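Local coordinates for protein transcriptional repressor, TetR family (Thermus thermophilus, PDB 3ANP) that represses transcription of fatty acid degradation genes, probably by binding their regulatory DNA, and binds the acyl-CoA lauroyl-CoA, at residues N48-P51 with A55-L58. Numbering follows the deposited sequence.
Sequences NYYP and AVLL
The ring of Y50 lies against the first turn of helix 54-77, where A55 and V56 meet it. V56 brings one methyl, CG2, over a ring face. V56 CG2 stands 3.8 Å from the centroid of the Y50 ring and 18° off the ring normal, a CH-pi contact. The methyl is offset toward the rim, with V56 CG2 3.6 Å from Y50 CG. The other branch of V56, CG1, is anti to the backbone N (chi1 173°), which leaves CG2 beside that N and aimed at the ring. A55 takes the edge. A55 CB lies in the ring plane, 3.8 Å from Y50 CD1. The helix backbone is close as well, with A55 C 3.7 Å from Y50 CD1. This is the tight part of the contact, and Y50 and V56 are buried in it. Its side-chain contacts are apolar, and the ring also lies against the A55-V56 peptide.

P51 marks the loose side. It is exposed, and P51 CD comes only to 4.4 Å from A55 CB. No hydrogen bond joins the two segments. The polar end of Y50 is held one turn further along helix 54-77, where OH hydrogen-bonds to D59 OD2. With an alanine at this position, V56 CG2 would probably lose the ring face it rests on and D59 its hydroxyl partner, and a gap would open beside A55.

Y50 is the first residue to leave helical geometry after helix 43-49, which is predicted to be the second helix of the helix-turn-helix, the recognition helix of TetR-family repressors. The contact thus joins the end of that helix to the start of helix 54-77, the link toward the ligand-binding domain. Helix 3-25 packs on the same residues: R11 makes a cation-pi contact with Y50, F15 touches Y50, and F22 packs on V56.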
loop_
_atom_site.group_PDB
_atom_site.type_symbol
_atom_site.label_atom_id
_atom_site.label_comp_id
_atom_site.label_asym_id
_atom_site.label_seq_id
_atom_site.Cartn_x
_atom_site.Cartn_y
_atom_site.Cartn_z
ATOM N N ASN A 48 -26.660 -14.708 4.642
ATOM C CA ASN A 48 -27.400 -13.659 5.325
ATOM C C ASN A 48 -26.517 -13.052 6.399
ATOM O O ASN A 48 -26.588 -11.855 6.666
ATOM C CB ASN A 48 -28.690 -14.202 5.964
ATOM C CG ASN A 48 -29.751 -14.524 4.937
ATOM O OD1 ASN A 48 -29.849 -13.852 3.913
ATOM N ND2 ASN A 48 -30.560 -15.539 5.208
ATOM N N TYR A 49 -25.669 -13.876 7.003
ATOM C CA TYR A 49 -24.775 -13.395 8.059
ATOM C C TYR A 49 -23.455 -12.835 7.526
ATOM O O TYR A 49 -22.942 -11.844 8.053
ATOM C CB TYR A 49 -24.505 -14.525 9.056
ATOM C CG TYR A 49 -25.668 -14.729 10.014
ATOM C CD1 TYR A 49 -25.689 -14.092 11.257
ATOM C CD2 TYR A 49 -26.774 -15.500 9.645
ATOM C CE1 TYR A 49 -26.785 -14.210 12.117
ATOM C CE2 TYR A 49 -27.873 -15.633 10.495
ATOM C CZ TYR A 49 -27.868 -14.983 11.729
ATOM O OH TYR A 49 -28.938 -15.102 12.574
ATOM N N TYR A 50 -22.927 -13.478 6.484
ATOM C CA TYR A 50 -21.670 -13.102 5.826
ATOM C C TYR A 50 -21.909 -13.164 4.310
ATOM O O TYR A 50 -21.835 -14.229 3.706
ATOM C CB TYR A 50 -20.558 -14.088 6.236
ATOM C CG TYR A 50 -20.161 -13.955 7.698
ATOM C CD1 TYR A 50 -19.367 -12.881 8.129
ATOM C CD2 TYR A 50 -20.608 -14.874 8.656
ATOM C CE1 TYR A 50 -19.035 -12.716 9.464
ATOM C CE2 TYR A 50 -20.272 -14.718 10.007
ATOM C CZ TYR A 50 -19.490 -13.635 10.402
ATOM O OH TYR A 50 -19.180 -13.439 11.730
ATOM N N PRO A 51 -22.212 -12.016 3.687
ATOM C CA PRO A 51 -22.486 -11.884 2.249
ATOM C C PRO A 51 -21.399 -12.411 1.329
ATOM O O PRO A 51 -21.665 -12.752 0.179
ATOM C CB PRO A 51 -22.714 -10.381 2.074
ATOM C CG PRO A 51 -23.192 -9.945 3.410
ATOM C CD PRO A 51 -22.297 -10.706 4.348
ATOM N N ALA A 55 -15.869 -11.452 4.477
ATOM C CA ALA A 55 -16.491 -10.744 5.581
ATOM C C ALA A 55 -16.169 -11.495 6.883
ATOM O O ALA A 55 -16.110 -10.893 7.951
ATOM C CB ALA A 55 -18.021 -10.636 5.366
ATOM N N VAL A 56 -15.964 -12.807 6.797
ATOM C CA VAL A 56 -15.607 -13.571 7.999
ATOM C C VAL A 56 -14.212 -13.122 8.446
ATOM O O VAL A 56 -13.986 -12.831 9.626
ATOM C CB VAL A 56 -15.575 -15.111 7.739
ATOM C CG1 VAL A 56 -15.045 -15.833 8.975
ATOM C CG2 VAL A 56 -16.989 -15.633 7.407
ATOM N N LEU A 57 -13.274 -13.056 7.503
ATOM C CA LEU A 57 -11.912 -12.640 7.835
ATOM C C LEU A 57 -11.881 -11.213 8.392
ATOM O O LEU A 57 -11.092 -10.908 9.284
ATOM C CB LEU A 57 -11.011 -12.744 6.600
ATOM C CG LEU A 57 -10.909 -14.125 5.943
ATOM C CD1 LEU A 57 -10.091 -14.004 4.653
ATOM C CD2 LEU A 57 -10.260 -15.138 6.911
ATOM N N LEU A 58 -12.738 -10.333 7.880
ATOM C CA LEU A 58 -12.758 -8.968 8.394
ATOM C C LEU A 58 -13.177 -8.978 9.854
ATOM O O LEU A 58 -12.651 -8.218 10.655
ATOM C CB LEU A 58 -13.711 -8.093 7.596
ATOM C CG LEU A 58 -13.254 -7.836 6.156
ATOM C CD1 LEU A 58 -14.306 -6.970 5.477
ATOM C CD2 LEU A 58 -11.884 -7.150 6.132
#